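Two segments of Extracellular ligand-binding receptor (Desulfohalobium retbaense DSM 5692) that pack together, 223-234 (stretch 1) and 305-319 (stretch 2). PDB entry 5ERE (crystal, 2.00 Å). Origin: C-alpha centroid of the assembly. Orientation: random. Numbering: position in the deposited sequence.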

ATOM      1  N   PHE A 223      -3.636  28.241   6.179  1.00 58.43           N
ATOM      2  CA  PHE A 223      -2.862  27.951   4.975  1.00 52.26           C
ATOM      3  C   PHE A 223      -2.829  26.456   4.611  1.00 63.29           C
ATOM      4  O   PHE A 223      -2.712  26.107   3.429  1.00 61.10           O
ATOM      5  CB  PHE A 223      -1.440  28.473   5.139  1.00 52.92           C
ATOM      6  CG  PHE A 223      -1.369  29.940   5.473  1.00 67.94           C
ATOM      7  CD1 PHE A 223      -1.486  30.896   4.478  1.00 72.16           C
ATOM      8  CD2 PHE A 223      -1.201  30.361   6.781  1.00 69.14           C
ATOM      9  CE1 PHE A 223      -1.421  32.259   4.787  1.00 77.62           C
ATOM     10  CE2 PHE A 223      -1.150  31.713   7.097  1.00 74.12           C
ATOM     11  CZ  PHE A 223      -1.254  32.661   6.097  1.00 77.39           C
ATOM     12  N   THR A 224      -2.940  25.585   5.618  1.00 62.41           N
ATOM     13  CA  THR A 224      -2.735  24.151   5.422  1.00 61.51           C
ATOM     14  C   THR A 224      -4.048  23.386   5.254  1.00 60.36           C
ATOM     15  O   THR A 224      -4.028  22.200   4.962  1.00 51.60           O
ATOM     16  CB  THR A 224      -1.963  23.517   6.611  1.00 48.44           C
ATOM     17  OG1 THR A 224      -2.667  23.768   7.828  1.00 45.86           O
ATOM     18  CG2 THR A 224      -0.575  24.077   6.771  1.00 47.55           C
ATOM     19  N   ASN A 225      -5.186  24.052   5.427  1.00 60.78           N
ATOM     20  CA  ASN A 225      -6.489  23.381   5.342  1.00 64.05           C
ATOM     21  C   ASN A 225      -6.679  22.682   3.990  1.00 62.17           C
ATOM     22  O   ASN A 225      -6.456  23.285   2.946  1.00 55.41           O
ATOM     23  CB  ASN A 225      -7.614  24.396   5.596  1.00 71.26           C
ATOM     24  CG  ASN A 225      -9.007  23.789   5.520  1.00 70.67           C
ATOM     25  OD1 ASN A 225      -9.458  23.115   6.445  1.00 68.30           O
ATOM     26  ND2 ASN A 225      -9.714  24.074   4.433  1.00 83.06           N
ATOM     27  N   GLY A 226      -7.054  21.400   4.029  1.00 60.00           N
ATOM     28  CA  GLY A 226      -7.269  20.595   2.829  1.00 55.46           C
ATOM     29  C   GLY A 226      -6.085  19.725   2.420  1.00 48.76           C
ATOM     30  O   GLY A 226      -6.206  18.871   1.555  1.00 49.05           O
ATOM     31  N   LEU A 227      -4.931  19.980   3.023  1.00 48.80           N
ATOM     32  CA  LEU A 227      -3.717  19.226   2.757  1.00 53.32           C
ATOM     33  C   LEU A 227      -3.943  17.729   2.996  1.00 46.49           C
ATOM     34  O   LEU A 227      -4.467  17.361   4.025  1.00 42.93           O
ATOM     35  CB  LEU A 227      -2.588  19.732   3.654  1.00 50.79           C
ATOM     36  CG  LEU A 227      -1.204  19.125   3.407  1.00 53.56           C
ATOM     37  CD1 LEU A 227      -0.176  20.112   3.883  1.00 49.94           C
ATOM     38  CD2 LEU A 227      -0.987  17.784   4.103  1.00 53.88           C
ATOM     39  N   VAL A 228      -3.571  16.888   2.035  1.00 54.00           N
ATOM     40  CA  VAL A 228      -3.796  15.440   2.139  1.00 55.82           C
ATOM     41  C   VAL A 228      -2.462  14.768   2.422  1.00 43.41           C
ATOM     42  O   VAL A 228      -1.470  15.144   1.845  1.00 39.61           O
ATOM     43  CB  VAL A 228      -4.438  14.876   0.844  1.00 44.67           C
ATOM     44  CG1 VAL A 228      -4.592  13.346   0.891  1.00 50.27           C
ATOM     45  CG2 VAL A 228      -5.810  15.521   0.609  1.00 42.74           C
ATOM     46  N   TYR A 229      -2.412  13.791   3.320  1.00 38.98           N
ATOM     47  CA  TYR A 229      -1.142  13.095   3.554  1.00 43.74           C
ATOM     48  C   TYR A 229      -1.337  11.632   3.945  1.00 37.64           C
ATOM     49  O   TYR A 229      -2.413  11.228   4.399  1.00 39.20           O
ATOM     50  CB  TYR A 229      -0.330  13.814   4.638  1.00 43.16           C
ATOM     51  CG  TYR A 229      -1.049  13.893   5.947  1.00 41.81           C
ATOM     52  CD1 TYR A 229      -2.050  14.827   6.142  1.00 43.85           C
ATOM     53  CD2 TYR A 229      -0.742  13.012   7.012  1.00 36.78           C
ATOM     54  CE1 TYR A 229      -2.736  14.906   7.330  1.00 43.59           C
ATOM     55  CE2 TYR A 229      -1.410  13.093   8.194  1.00 38.85           C
ATOM     56  CZ  TYR A 229      -2.415  14.040   8.359  1.00 40.41           C
ATOM     57  OH  TYR A 229      -3.099  14.126   9.544  1.00 39.17           O
ATOM     58  N   THR A 230      -0.297  10.835   3.723  1.00 42.49           N
ATOM     59  CA  THR A 230      -0.311   9.450   4.162  1.00 35.77           C
ATOM     60  C   THR A 230       0.142   9.363   5.607  1.00 38.90           C
ATOM     61  O   THR A 230       0.983  10.143   6.056  1.00 32.85           O
ATOM     62  CB  THR A 230       0.554   8.573   3.288  1.00 37.35           C
ATOM     63  OG1 THR A 230       1.788   9.221   2.986  1.00 40.62           O
ATOM     64  CG2 THR A 230      -0.168   8.247   2.017  1.00 37.59           C
ATOM     65  N   TYR A 231      -0.449   8.424   6.351  1.00 40.45           N
ATOM     66  CA  TYR A 231      -0.217   8.346   7.780  1.00 37.51           C
ATOM     67  C   TYR A 231      -0.574   6.928   8.324  1.00 33.42           C
ATOM     68  O   TYR A 231      -1.533   6.316   7.856  1.00 35.20           O
ATOM     69  CB  TYR A 231      -1.039   9.405   8.496  1.00 39.85           C
ATOM     70  CG  TYR A 231      -0.588   9.656   9.895  1.00 35.03           C
ATOM     71  CD1 TYR A 231       0.519  10.436  10.142  1.00 34.50           C
ATOM     72  CD2 TYR A 231      -1.275   9.110  10.969  1.00 40.07           C
ATOM     73  CE1 TYR A 231       0.954  10.650  11.423  1.00 34.77           C
ATOM     74  CE2 TYR A 231      -0.859   9.320  12.260  1.00 32.06           C
ATOM     75  CZ  TYR A 231       0.248  10.080  12.486  1.00 35.24           C
ATOM     76  OH  TYR A 231       0.652  10.281  13.765  1.00 32.85           O
ATOM     77  N   PRO A 232       0.203   6.415   9.289  1.00 30.20           N
ATOM     78  CA  PRO A 232      -0.188   5.134   9.953  1.00 29.38           C
ATOM     79  C   PRO A 232      -1.591   5.130  10.506  1.00 37.17           C
ATOM     80  O   PRO A 232      -2.018   6.119  11.078  1.00 36.26           O
ATOM     81  CB  PRO A 232       0.817   4.992  11.087  1.00 34.96           C
ATOM     82  CG  PRO A 232       1.985   5.846  10.675  1.00 41.07           C
ATOM     83  CD  PRO A 232       1.407   6.998   9.893  1.00 34.65           C
ATOM     84  N   SER A 233      -2.319   4.036  10.343  1.00 38.39           N
ATOM     85  CA  SER A 233      -3.742   4.070  10.684  1.00 31.90           C
ATOM     86  C   SER A 233      -4.123   3.677  12.120  1.00 39.99           C
ATOM     87  O   SER A 233      -5.263   3.298  12.337  1.00 52.90           O
ATOM     88  CB  SER A 233      -4.529   3.160   9.746  1.00 32.19           C
ATOM     89  OG  SER A 233      -4.342   1.825  10.099  1.00 44.24           O
ATOM     90  N   TYR A 234      -3.227   3.799  13.093  1.00 41.26           N
ATOM     91  CA  TYR A 234      -3.567   3.377  14.470  1.00 38.50           C
ATOM     92  C   TYR A 234      -4.708   4.239  15.009  1.00 36.91           C
ATOM     93  O   TYR A 234      -4.784   5.431  14.687  1.00 37.43           O
ATOM     94  CB  TYR A 234      -2.344   3.482  15.390  1.00 34.70           C
ATOM     95  CG  TYR A 234      -1.778   4.872  15.521  1.00 37.97           C
ATOM     96  CD1 TYR A 234      -2.380   5.827  16.344  1.00 40.86           C
ATOM     97  CD2 TYR A 234      -0.629   5.238  14.829  1.00 38.64           C
ATOM     98  CE1 TYR A 234      -1.857   7.117  16.444  1.00 41.50           C
ATOM     99  CE2 TYR A 234      -0.099   6.513  14.941  1.00 37.25           C
ATOM    100  CZ  TYR A 234      -0.710   7.446  15.729  1.00 42.22           C
ATOM    101  OH  TYR A 234      -0.163   8.719  15.799  1.00 46.80           O
ATOM    102  N   SER A 305       5.951  -3.570   9.577  1.00 43.57           N
ATOM    103  CA  SER A 305       4.920  -3.225   8.608  1.00 39.78           C
ATOM    104  C   SER A 305       3.589  -3.065   9.351  1.00 35.27           C
ATOM    105  O   SER A 305       3.257  -3.852  10.239  1.00 29.76           O
ATOM    106  CB  SER A 305       4.842  -4.310   7.522  1.00 44.88           C
ATOM    107  OG  SER A 305       3.630  -4.258   6.827  1.00 49.72           O
ATOM    108  N   TYR A 306       2.841  -2.031   8.982  1.00 33.85           N
ATOM    109  CA  TYR A 306       1.501  -1.823   9.511  1.00 31.93           C
ATOM    110  C   TYR A 306       0.757  -0.884   8.549  1.00 38.57           C
ATOM    111  O   TYR A 306       1.389  -0.130   7.793  1.00 33.24           O
ATOM    112  CB  TYR A 306       1.531  -1.246  10.917  1.00 33.78           C
ATOM    113  CG  TYR A 306       2.599  -0.224  11.222  1.00 27.57           C
ATOM    114  CD1 TYR A 306       3.827  -0.605  11.738  1.00 31.23           C
ATOM    115  CD2 TYR A 306       2.357   1.140  11.049  1.00 29.00           C
ATOM    116  CE1 TYR A 306       4.786   0.304  12.068  1.00 32.67           C
ATOM    117  CE2 TYR A 306       3.338   2.081  11.366  1.00 33.18           C
ATOM    118  CZ  TYR A 306       4.557   1.649  11.856  1.00 31.38           C
ATOM    119  OH  TYR A 306       5.560   2.512  12.233  1.00 28.46           O
ATOM    120  N   PRO A 307      -0.572  -0.944   8.556  1.00 32.30           N
ATOM    121  CA  PRO A 307      -1.267  -0.198   7.493  1.00 34.71           C
ATOM    122  C   PRO A 307      -1.251   1.337   7.661  1.00 32.22           C
ATOM    123  O   PRO A 307      -1.075   1.862   8.765  1.00 34.62           O
ATOM    124  CB  PRO A 307      -2.695  -0.750   7.562  1.00 35.95           C
ATOM    125  CG  PRO A 307      -2.835  -1.302   8.996  1.00 41.97           C
ATOM    126  CD  PRO A 307      -1.486  -1.811   9.347  1.00 32.44           C
ATOM    127  N   TYR A 308      -1.385   2.020   6.520  1.00 35.43           N
ATOM    128  CA  TYR A 308      -1.478   3.470   6.415  1.00 32.37           C
ATOM    129  C   TYR A 308      -2.817   3.847   5.778  1.00 29.97           C
ATOM    130  O   TYR A 308      -3.446   3.047   5.035  1.00 29.78           O
ATOM    131  CB  TYR A 308      -0.336   4.079   5.536  1.00 32.39           C
ATOM    132  CG  TYR A 308       0.989   4.328   6.215  1.00 27.87           C
ATOM    133  CD1 TYR A 308       1.577   3.372   7.032  1.00 35.79           C
ATOM    134  CD2 TYR A 308       1.665   5.506   6.027  1.00 29.81           C
ATOM    135  CE1 TYR A 308       2.794   3.602   7.642  1.00 29.51           C
ATOM    136  CE2 TYR A 308       2.868   5.748   6.629  1.00 34.32           C
ATOM    137  CZ  TYR A 308       3.426   4.772   7.458  1.00 36.36           C
ATOM    138  OH  TYR A 308       4.614   4.980   8.079  1.00 33.88           O
ATOM    139  N   ILE A 309      -3.228   5.083   6.048  1.00 35.48           N
ATOM    140  CA  ILE A 309      -4.411   5.655   5.433  1.00 31.36           C
ATOM    141  C   ILE A 309      -4.091   7.058   4.933  1.00 33.79           C
ATOM    142  O   ILE A 309      -3.057   7.651   5.276  1.00 38.71           O
ATOM    143  CB  ILE A 309      -5.598   5.778   6.374  1.00 35.46           C
ATOM    144  CG1 ILE A 309      -5.166   6.458   7.685  1.00 41.99           C
ATOM    145  CG2 ILE A 309      -6.174   4.426   6.617  1.00 34.41           C
ATOM    146  CD1 ILE A 309      -6.305   7.031   8.519  1.00 45.41           C
ATOM    147  N   PHE A 310      -5.017   7.570   4.153  1.00 33.94           N
ATOM    148  CA  PHE A 310      -5.039   8.998   3.861  1.00 35.16           C
ATOM    149  C   PHE A 310      -5.729   9.805   4.937  1.00 34.58           C
ATOM    150  O   PHE A 310      -6.795   9.430   5.446  1.00 40.50           O
ATOM    151  CB  PHE A 310      -5.700   9.228   2.523  1.00 38.20           C
ATOM    152  CG  PHE A 310      -4.824   8.868   1.380  1.00 37.26           C
ATOM    153  CD1 PHE A 310      -3.819   9.721   0.985  1.00 41.86           C
ATOM    154  CD2 PHE A 310      -4.991   7.668   0.709  1.00 36.97           C
ATOM    155  CE1 PHE A 310      -2.986   9.389  -0.084  1.00 46.99           C
ATOM    156  CE2 PHE A 310      -4.170   7.332  -0.358  1.00 38.21           C
ATOM    157  CZ  PHE A 310      -3.161   8.195  -0.744  1.00 39.35           C
ATOM    158  N   LYS A 311      -5.061  10.888   5.312  1.00 35.34           N
ATOM    159  CA  LYS A 311      -5.591  11.857   6.233  1.00 43.57           C
ATOM    160  C   LYS A 311      -5.568  13.237   5.606  1.00 47.45           C
ATOM    161  O   LYS A 311      -4.925  13.458   4.572  1.00 39.11           O
ATOM    162  CB  LYS A 311      -4.798  11.837   7.533  1.00 37.05           C
ATOM    163  CG  LYS A 311      -5.017  10.561   8.278  1.00 35.91           C
ATOM    164  CD  LYS A 311      -4.389  10.561   9.648  1.00 38.24           C
ATOM    165  CE  LYS A 311      -5.294  11.161  10.736  1.00 38.18           C
ATOM    166  NZ  LYS A 311      -4.570  11.135  12.031  1.00 46.60           N
ATOM    167  N   LYS A 312      -6.296  14.162   6.204  1.00 60.97           N
ATOM    168  CA  LYS A 312      -6.230  15.528   5.729  1.00 58.01           C
ATOM    169  C   LYS A 312      -6.359  16.520   6.864  1.00 51.60           C
ATOM    170  O   LYS A 312      -6.922  16.236   7.906  1.00 46.16           O
ATOM    171  CB  LYS A 312      -7.300  15.778   4.679  1.00 66.71           C
ATOM    172  CG  LYS A 312      -8.687  15.953   5.226  1.00 70.55           C
ATOM    173  CD  LYS A 312      -9.701  16.000   4.097  1.00 82.47           C
ATOM    174  CE  LYS A 312      -9.522  17.162   3.110  1.00 80.95           C
ATOM    175  NZ  LYS A 312      -9.915  16.729   1.731  1.00 77.75           N
ATOM    176  N   VAL A 313      -5.777  17.685   6.653  1.00 49.70           N
ATOM    177  CA  VAL A 313      -5.898  18.787   7.587  1.00 55.73           C
ATOM    178  C   VAL A 313      -7.259  19.468   7.374  1.00 50.33           C
ATOM    179  O   VAL A 313      -7.601  19.818   6.239  1.00 62.06           O
ATOM    180  CB  VAL A 313      -4.739  19.782   7.378  1.00 56.97           C
ATOM    181  CG1 VAL A 313      -4.793  20.944   8.365  1.00 54.34           C
ATOM    182  CG2 VAL A 313      -3.422  19.046   7.482  1.00 52.04           C
ATOM    183  N   THR A 314      -8.038  19.620   8.447  1.00 49.59           N
ATOM    184  CA  THR A 314      -9.273  20.433   8.428  1.00 56.40           C
ATOM    185  C   THR A 314      -9.249  21.476   9.547  1.00 65.84           C
ATOM    186  O   THR A 314      -8.419  21.388  10.462  1.00 59.54           O
ATOM    187  CB  THR A 314     -10.561  19.593   8.586  1.00 53.30           C
ATOM    188  OG1 THR A 314     -10.824  19.340   9.980  1.00 55.91           O
ATOM    189  CG2 THR A 314     -10.446  18.304   7.825  1.00 54.85           C
ATOM    190  N   GLU A 315     -10.161  22.454   9.473  1.00 74.53           N
ATOM    191  CA  GLU A 315     -10.200  23.555  10.441  1.00 70.90           C
ATOM    192  C   GLU A 315     -10.289  22.988  11.854  1.00 69.73           C
ATOM    193  O   GLU A 315      -9.610  23.451  12.773  1.00 68.49           O
ATOM    194  CB  GLU A 315     -11.385  24.505  10.153  1.00 63.54           C
ATOM    195  N   SER A 316     -11.098  21.946  12.003  1.00 68.35           N
ATOM    196  CA  SER A 316     -11.353  21.340  13.308  1.00 70.24           C
ATOM    197  C   SER A 316     -10.388  20.200  13.726  1.00 69.94           C
ATOM    198  O   SER A 316     -10.529  19.656  14.829  1.00 61.03           O
ATOM    199  CB  SER A 316     -12.784  20.815  13.336  1.00 64.80           C
ATOM    200  OG  SER A 316     -13.108  20.155  12.130  1.00 68.66           O
ATOM    201  N   GLY A 317      -9.428  19.845  12.864  1.00 63.37           N
ATOM    202  CA  GLY A 317      -8.421  18.843  13.204  1.00 57.92           C
ATOM    203  C   GLY A 317      -7.897  17.959  12.064  1.00 57.47           C
ATOM    204  O   GLY A 317      -8.290  18.081  10.893  1.00 52.13           O
ATOM    205  N   PHE A 318      -6.972  17.075  12.420  1.00 52.70           N
ATOM    206  CA  PHE A 318      -6.498  16.023  11.521  1.00 50.32           C
ATOM    207  C   PHE A 318      -7.567  14.959  11.401  1.00 51.36           C
ATOM    208  O   PHE A 318      -8.012  14.420  12.408  1.00 50.68           O
ATOM    209  CB  PHE A 318      -5.209  15.394  12.040  1.00 47.68           C
ATOM    210  CG  PHE A 318      -4.076  16.341  12.143  1.00 40.12           C
ATOM    211  CD1 PHE A 318      -3.480  16.856  11.003  1.00 42.13           C
ATOM    212  CD2 PHE A 318      -3.595  16.706  13.370  1.00 35.97           C
ATOM    213  CE1 PHE A 318      -2.411  17.683  11.098  1.00 37.45           C
ATOM    214  CE2 PHE A 318      -2.530  17.561  13.472  1.00 41.68           C
ATOM    215  CZ  PHE A 318      -1.936  18.051  12.328  1.00 44.19           C
ATOM    216  N   ARG A 319      -7.958  14.640  10.170  1.00 58.36           N
ATOM    217  CA  ARG A 319      -9.058  13.705   9.923  1.00 56.36           C
ATOM    218  C   ARG A 319      -8.690  12.592   8.959  1.00 43.28           C
ATOM    219  O   ARG A 319      -7.836  12.763   8.086  1.00 45.88           O
ATOM    220  CB  ARG A 319     -10.268  14.447   9.346  1.00 55.51           C
ATOM    221  CG  ARG A 319     -10.886  15.460  10.272  1.00 63.95           C
ATOM    222  CD  ARG A 319     -11.714  14.796  11.343  1.00 71.82           C
ATOM    223  NE  ARG A 319     -12.287  15.786  12.247  1.00 81.88           N
ATOM    224  CZ  ARG A 319     -11.707  16.225  13.362  1.00 85.01           C
ATOM    225  NH1 ARG A 319     -12.319  17.141  14.105  1.00 88.44           N
ATOM    226  NH2 ARG A 319     -10.518  15.761  13.742  1.00 80.42           N
TER
HETATM  227  O   HOH W   1      -1.333   1.196  11.620  1.00 42.45           O

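Antiparallel strands illustrate how a regular backbone ladder frees side chains to build two different faces, and the pairing of strand 228-232 with strand 308-314 is a compact example. On one face, the ring of Tyr 229 lies over the aliphatic start of Lys 311, whose CB sits 3.8 Å from the ring centroid in a CH-pi contact. A lysine suits this buried place because its methylenes can pack against aromatic rings while its amino group finds a partner elsewhere in the structure. Farther along the chain, Lys 311 CD comes within 3.7 Å of Tyr 231 CD2. Val 313 CG2 extends the apolar patch, 4.2 Å from Tyr 229 CE1 and 4.0 Å from Leu 227 CB. On the other face, Phe 310 CD1 meets Val 228 CG1 at 3.7 Å, and Phe 310 CE1 meets Thr 230 CG2 at the same distance. Where the strand ends, Pro 232 lays its puckered ring over a face of the Tyr 308 ring, with Pro 232 CD 4.0 Å from the ring centroid in a CH-pi contact.

Between the two faces runs the ladder. Tyr 229 and Lys 311 exchange two hydrogen bonds, N to O in each direction and both 2.8 Å; Tyr 231 and Ile 309 repeat the arrangement, with Tyr 231 N to Ile 309 O at 2.9 Å and Ile 309 N to Tyr 231 O at 2.8 Å. Proline has no amide hydrogen to donate, yet Pro 232 occupies a non-hydrogen-bonded position and costs the ladder nothing.

At one end, Ser 233 N donates to Pro 307 O (3.0 Å), which also accepts from a water. At the other, Val 313 N donates to Leu 227 O (3.0 Å), and Gly 226 N to Val 313 O (2.8 Å); the positive phi of Gly 226, within a type II turn, favours glycine.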